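Local coordinates for glutathione peroxidase-like protein (Trypanosoma brucei, PDB 3DWV) that probably reduces hydroperoxides as a tryparedoxin-dependent peroxidase of the glutathione peroxidase family, built on a thioredoxin-type fold, at residues Thr70-Tyr75 / Gly79-Ala84; Ser152-Arg157 / Glu175-Pro180. The protein carries 1 engineered substitution. One frame throughout, in Å; residues are numbered along the deposited sequence. Where two conformers were deposited one is given.

Interaction 1: residues Thr70-Tyr75 / Gly79-Ala84; sequences TLYNKY and GFTVLA. Unlike the reference sequence in segment 70-75: Thr70 (reference Ala).
The backbone oxygen of Leu71 serves both the helix and its contact with Phe80. It accepts the helical hydrogen bond from Tyr75 N at 3.0 Å, while the Phe80 ring comes up to it obliquely, with CE2 at 3.6 Å from Leu71 O. A second helical carbonyl meets the same residue nearer its root, where Tyr75 O lies 3.3 Å from Phe80 CB. The ring is thus set against the last turn of the helix, and the backbone N of Tyr72 approaches it at the edge, in the ring plane. A chi1 near 180° (176°) turns the Phe80 ring to this turn; there Tyr75 CB packs obliquely on CD2 of Phe80 at 3.6 Å, and Leu71 CB adds a looser contact with CE2.

Tyr72 reaches the strand differently. Its CB rests on Val82 CG2 at 3.8 Å, whereas its ring runs alongside Thr81, both side chains pointing the same way. An extended first torsion in Tyr72 (chi1 -177°) carries the ring beside Thr81 and the backbone N of Val82, and CE1 of Tyr72 meets OG1 of Thr81 at 3.6 Å, near the ring plane. The other aromatic end, that of Tyr75, leads away: its hydroxyl is hydrogen-bonded to Glu175, and CG of Lys74 lies over one ring face.

These residues join helix 64-75 to strand 81-86, the second half of the beta-alpha-beta crossover that starts at strand 49-54 in this thioredoxin-type fold. Across the join the chemistry is apolar packing, with two helix carbonyl oxygens lying against carbons of Phe80, so the fit between the two segments rests on side-chain shape and not on hydrogen bonds between them.

Interaction 2: residues Ser152-Arg157 / Glu175-Pro180; sequences SFLIDR and EEKLIP
Leu154 and Leu178 meet at about a right angle, a strand side chain laid across a helix side chain, with CD1 of Leu154 4.0 Å from CD1 of Leu178. The two methyls of Leu154 divide the work. While CD1 faces the other leucine, CD2 of Leu154 presses on CB of Lys177 at 3.5 Å, tighter than usual for two carbons. With CG anti to the backbone N (chi1 -173°), a chi2 of 62° sends CD1 of Leu154 to Leu178 and CD2 to Lys177.

Lys177 also crosses Leu154 nearly at right angles. Only the base of its chain takes part: a bend at chi2 (-41°) turns the rest aside, so its ammonium end leads away from the strand. At the outer margin Arg157 extends its chain back toward the end of the helix, where NH2 of Arg157 lies 3.5 Å from Pro180 O. The guanidinium approaches this oxygen obliquely and at too poor an angle for a hydrogen bond, which leaves at most a loose electrostatic attraction.

Helix 171-181 is in this way laid on one face of the sheet, with strand 152-155 between strands 49-54 and 161-165. Leu154 also touches Leu50, Lys177 reaches Glu163 and Phe165, and Leu178 continues to Pro48, whereas Phe153 and Ile155 pack against helix 128-136.

Overall arrangement
Both contacts dock a helix on the same mixed sheet, with centres about 11 Å apart, and the helices themselves meet. Interaction 1 is the more buried and centres on Phe80, with Tyr72 and Tyr75 meeting the strand side chiefly through their CB atoms and the Tyr72 ring; it joins neighbouring elements of one crossover at an outermost strand. Interaction 2 is smaller, joins parts farther apart in sequence, and grades from an aliphatic centre to charged, exposed residues at its margin. At their shared boundary Glu175 OE2 forms a salt bridge with Lys74 NZ at 2.5 Å, beside the Tyr75 hydroxyl, while Phe80 CE1 packs on Leu178 CD1 at 3.7 Å, linking the two apolar patches.

Interaction 1: residues Thr70-Tyr75 / Gly79-Ala84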
loop_
_atom_site.group_PDB
_atom_site.type_symbol
_atom_site.label_atom_id
_atom_site.label_comp_id
_atom_site.label_asym_id
_atom_site.label_seq_id
_atom_site.Cartn_x
_atom_site.Cartn_y
_atom_site.Cartn_z
ATOM N N THR A 70 13.550 -2.006 -3.420
ATOM C CA THR A 70 14.497 -1.150 -4.115
ATOM C C THR A 70 14.249 0.328 -3.841
ATOM O O THR A 70 15.204 1.052 -3.531
ATOM C CB THR A 70 14.419 -1.361 -5.635
ATOM O OG1 THR A 70 14.783 -2.739 -5.891
ATOM C CG2 THR A 70 15.415 -0.429 -6.329
ATOM N N LEU A 71 12.980 0.776 -3.945
ATOM C CA LEU A 71 12.726 2.212 -3.753
ATOM C C LEU A 71 12.946 2.599 -2.304
ATOM O O LEU A 71 13.554 3.650 -2.020
ATOM C CB LEU A 71 11.299 2.594 -4.139
ATOM C CG LEU A 71 10.959 2.498 -5.628
ATOM C CD1 LEU A 71 9.455 2.496 -5.893
ATOM C CD2 LEU A 71 11.644 3.634 -6.357
ATOM N N TYR A 72 12.458 1.797 -1.384
ATOM C CA TYR A 72 12.702 2.020 0.038
ATOM C C TYR A 72 14.169 2.230 0.363
ATOM O O TYR A 72 14.596 3.208 1.000
ATOM C CB TYR A 72 12.159 0.798 0.805
ATOM C CG TYR A 72 12.310 0.977 2.296
ATOM C CD1 TYR A 72 11.612 1.970 2.977
ATOM C CD2 TYR A 72 13.167 0.149 2.999
ATOM C CE1 TYR A 72 11.734 2.152 4.346
ATOM C CE2 TYR A 72 13.296 0.323 4.380
ATOM C CZ TYR A 72 12.594 1.309 5.029
ATOM O OH TYR A 72 12.774 1.428 6.386
ATOM N N ASN A 73 15.028 1.295 -0.079
ATOM C CA ASN A 73 16.446 1.363 0.283
ATOM C C ASN A 73 17.149 2.490 -0.454
ATOM O O ASN A 73 18.064 3.130 0.081
ATOM C CB ASN A 73 17.131 0.017 -0.007
ATOM C CG ASN A 73 16.753 -1.069 0.995
ATOM O OD1 ASN A 73 16.514 -0.767 2.179
ATOM N ND2 ASN A 73 16.715 -2.302 0.494
ATOM N N LYS A 74 16.740 2.765 -1.687
ATOM C CA LYS A 74 17.329 3.856 -2.439
ATOM C C LYS A 74 17.057 5.221 -1.837
ATOM O O LYS A 74 17.947 6.079 -1.896
ATOM C CB LYS A 74 16.735 3.823 -3.853
ATOM C CG LYS A 74 17.360 4.871 -4.749
ATOM C CD LYS A 74 17.829 4.260 -6.050
ATOM C CE LYS A 74 16.712 4.280 -7.065
ATOM N NZ LYS A 74 17.255 4.446 -8.464
ATOM N N TYR A 75 15.861 5.463 -1.318
ATOM C CA TYR A 75 15.390 6.805 -1.015
ATOM C C TYR A 75 15.054 7.029 0.451
ATOM O O TYR A 75 14.782 8.195 0.816
ATOM C CB TYR A 75 14.139 7.155 -1.868
ATOM C CG TYR A 75 14.490 7.233 -3.347
ATOM C CD1 TYR A 75 15.294 8.284 -3.818
ATOM C CD2 TYR A 75 14.031 6.290 -4.270
ATOM C CE1 TYR A 75 15.615 8.370 -5.170
ATOM C CE2 TYR A 75 14.369 6.380 -5.632
ATOM C CZ TYR A 75 15.169 7.423 -6.061
ATOM O OH TYR A 75 15.504 7.514 -7.399
ATOM N N GLY A 79 14.284 10.871 3.190
ATOM C CA GLY A 79 13.127 10.967 4.044
ATOM C C GLY A 79 11.943 10.083 3.724
ATOM O O GLY A 79 10.938 9.917 4.414
ATOM N N PHE A 80 11.964 9.417 2.598
ATOM C CA PHE A 80 10.960 8.589 2.001
ATOM C C PHE A 80 10.640 7.368 2.846
ATOM O O PHE A 80 11.497 6.864 3.583
ATOM C CB PHE A 80 11.493 8.175 0.633
ATOM C CG PHE A 80 10.632 7.211 -0.174
ATOM C CD1 PHE A 80 9.440 7.606 -0.759
ATOM C CD2 PHE A 80 11.072 5.902 -0.351
ATOM C CE1 PHE A 80 8.703 6.726 -1.527
ATOM C CE2 PHE A 80 10.365 5.017 -1.114
ATOM C CZ PHE A 80 9.193 5.436 -1.722
ATOM N N THR A 81 9.402 6.854 2.783
ATOM C CA THR A 81 9.219 5.507 3.394
ATOM C C THR A 81 8.236 4.728 2.530
ATOM O O THR A 81 7.529 5.306 1.693
ATOM C CB THR A 81 8.839 5.531 4.877
ATOM O OG1 THR A 81 9.011 4.206 5.474
ATOM C CG2 THR A 81 7.379 5.928 5.065
ATOM N N VAL A 82 8.249 3.415 2.732
ATOM C CA VAL A 82 7.242 2.521 2.151
ATOM C C VAL A 82 6.474 1.934 3.327
ATOM O O VAL A 82 7.160 1.471 4.276
ATOM C CB VAL A 82 7.946 1.427 1.332
ATOM C CG1 VAL A 82 6.964 0.334 0.967
ATOM C CG2 VAL A 82 8.631 2.079 0.127
ATOM N N LEU A 83 5.144 1.920 3.296
ATOM C CA LEU A 83 4.378 1.259 4.336
ATOM C C LEU A 83 3.573 0.115 3.728
ATOM O O LEU A 83 2.989 0.347 2.647
ATOM C CB LEU A 83 3.363 2.216 4.967
ATOM C CG LEU A 83 3.943 3.468 5.625
ATOM C CD1 LEU A 83 2.818 4.301 6.235
ATOM C CD2 LEU A 83 4.908 3.124 6.753
ATOM N N ALA A 84 3.494 -1.037 4.396
ATOM C CA ALA A 84 2.760 -2.167 3.842
ATOM C C ALA A 84 1.545 -2.530 4.718
ATOM O O ALA A 84 1.729 -2.763 5.892
ATOM C CB ALA A 84 3.651 -3.411 3.686
#

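Interaction 2: residues Ser152-Arg157 / Glu175-Pro180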
loop_
_atom_site.group_PDB
_atom_site.type_symbol
_atom_site.label_atom_id
_atom_site.label_comp_id
_atom_site.label_asym_id
_atom_site.label_seq_id
_atom_site.Cartn_x
_atom_site.Cartn_y
_atom_site.Cartn_z
ATOM N N SER A 152 0.060 -0.019 -5.235
ATOM C CA SER A 152 0.526 1.048 -4.340
ATOM C C SER A 152 -0.100 2.391 -4.698
ATOM O O SER A 152 -0.585 2.603 -5.823
ATOM C CB SER A 152 2.051 1.199 -4.349
ATOM O OG SER A 152 2.594 1.440 -5.630
ATOM N N PHE A 153 -0.029 3.254 -3.665
ATOM C CA PHE A 153 -0.379 4.636 -3.817
ATOM C C PHE A 153 0.832 5.495 -3.456
ATOM O O PHE A 153 1.420 5.328 -2.392
ATOM C CB PHE A 153 -1.549 5.063 -2.930
ATOM C CG PHE A 153 -2.831 4.294 -3.289
ATOM C CD1 PHE A 153 -3.077 3.025 -2.748
ATOM C CD2 PHE A 153 -3.728 4.907 -4.173
ATOM C CE1 PHE A 153 -4.259 2.404 -3.119
ATOM C CE2 PHE A 153 -4.889 4.247 -4.546
ATOM C CZ PHE A 153 -5.120 2.983 -4.032
ATOM N N LEU A 154 1.183 6.405 -4.364
ATOM C CA LEU A 154 2.187 7.424 -4.067
ATOM C C LEU A 154 1.530 8.644 -3.404
ATOM O O LEU A 154 0.543 9.180 -3.922
ATOM C CB LEU A 154 2.893 7.853 -5.331
ATOM C CG LEU A 154 4.078 8.789 -5.189
ATOM C CD1 LEU A 154 5.248 8.243 -4.388
ATOM C CD2 LEU A 154 4.582 9.123 -6.603
ATOM N N ILE A 155 2.075 9.011 -2.259
ATOM C CA ILE A 155 1.547 10.066 -1.406
ATOM C C ILE A 155 2.509 11.266 -1.430
ATOM O O ILE A 155 3.746 11.057 -1.294
ATOM C CB ILE A 155 1.442 9.531 0.026
ATOM C CG1 ILE A 155 0.747 8.154 0.115
ATOM C CG2 ILE A 155 0.804 10.595 0.907
ATOM C CD1 ILE A 155 -0.637 8.086 -0.501
ATOM N N ASP A 156 2.025 12.486 -1.591
ATOM C CA ASP A 156 2.946 13.644 -1.640
ATOM C C ASP A 156 3.342 14.121 -0.248
ATOM O O ASP A 156 2.975 13.511 0.760
ATOM C CB ASP A 156 2.364 14.719 -2.554
ATOM C CG ASP A 156 1.190 15.489 -2.007
ATOM O OD1 ASP A 156 0.895 15.355 -0.803
ATOM O OD2 ASP A 156 0.494 16.262 -2.738
ATOM N N ARG A 157 4.113 15.212 -0.174
ATOM C CA ARG A 157 4.604 15.861 1.016
ATOM C C ARG A 157 3.498 16.292 1.980
ATOM O O ARG A 157 3.797 16.379 3.187
ATOM C CB ARG A 157 5.453 17.117 0.720
ATOM C CG ARG A 157 6.392 17.048 -0.469
ATOM C CD ARG A 157 7.371 18.213 -0.598
ATOM N NE ARG A 157 7.791 18.584 -1.940
ATOM C CZ ARG A 157 8.970 18.828 -2.485
ATOM N NH1 ARG A 157 10.103 18.759 -1.793
ATOM N NH2 ARG A 157 9.085 19.163 -3.782
ATOM N N GLU A 175 9.747 6.271 -10.123
ATOM C CA GLU A 175 10.700 7.373 -10.038
ATOM C C GLU A 175 10.288 8.612 -10.829
ATOM O O GLU A 175 10.487 9.737 -10.328
ATOM C CB GLU A 175 12.081 6.862 -10.511
ATOM C CG GLU A 175 12.790 6.079 -9.418
ATOM C CD GLU A 175 14.186 5.662 -9.841
ATOM O OE1 GLU A 175 14.461 5.523 -11.065
ATOM O OE2 GLU A 175 15.034 5.466 -8.951
ATOM N N GLU A 176 9.723 8.480 -12.033
ATOM C CA GLU A 176 9.251 9.644 -12.793
ATOM C C GLU A 176 8.376 10.572 -11.941
ATOM O O GLU A 176 8.492 11.797 -11.997
ATOM C CB GLU A 176 8.452 9.222 -14.021
ATOM C CG GLU A 176 9.024 8.135 -14.890
ATOM C CD GLU A 176 10.441 8.399 -15.357
ATOM O OE1 GLU A 176 11.402 8.010 -14.650
ATOM O OE2 GLU A 176 10.618 8.988 -16.443
ATOM N N LYS A 177 7.503 9.974 -11.126
ATOM C CA LYS A 177 6.614 10.698 -10.228
ATOM C C LYS A 177 7.276 11.051 -8.890
ATOM O O LYS A 177 7.090 12.153 -8.325
ATOM C CB LYS A 177 5.364 9.882 -9.896
ATOM C CG LYS A 177 4.564 9.334 -11.059
ATOM C CD LYS A 177 4.454 10.341 -12.189
ATOM C CE LYS A 177 3.567 9.769 -13.304
ATOM N NZ LYS A 177 3.767 10.528 -14.555
ATOM N N LEU A 178 8.035 10.123 -8.312
ATOM C CA LEU A 178 8.595 10.312 -6.971
ATOM C C LEU A 178 9.743 11.316 -6.901
ATOM O O LEU A 178 9.843 12.089 -5.936
ATOM C CB LEU A 178 9.067 8.963 -6.465
ATOM C CG LEU A 178 9.860 8.902 -5.163
ATOM C CD1 LEU A 178 9.057 9.436 -3.991
ATOM C CD2 LEU A 178 10.284 7.458 -4.885
ATOM N N ILE A 179 10.646 11.312 -7.856
ATOM C CA ILE A 179 11.827 12.205 -7.718
ATOM C C ILE A 179 11.463 13.665 -7.622
ATOM O O ILE A 179 12.029 14.372 -6.770
ATOM C CB ILE A 179 12.775 11.898 -8.916
ATOM C CG1 ILE A 179 13.480 10.532 -8.717
ATOM C CG2 ILE A 179 13.689 13.063 -9.225
ATOM C CD1 ILE A 179 14.238 10.080 -9.943
ATOM N N PRO A 180 10.556 14.184 -8.448
ATOM C CA PRO A 180 10.126 15.559 -8.220
ATOM C C PRO A 180 9.539 15.756 -6.818
ATOM O O PRO A 180 9.617 16.907 -6.348
ATOM C CB PRO A 180 9.007 15.749 -9.248
ATOM C CG PRO A 180 9.323 14.780 -10.343
ATOM C CD PRO A 180 9.908 13.605 -9.633
#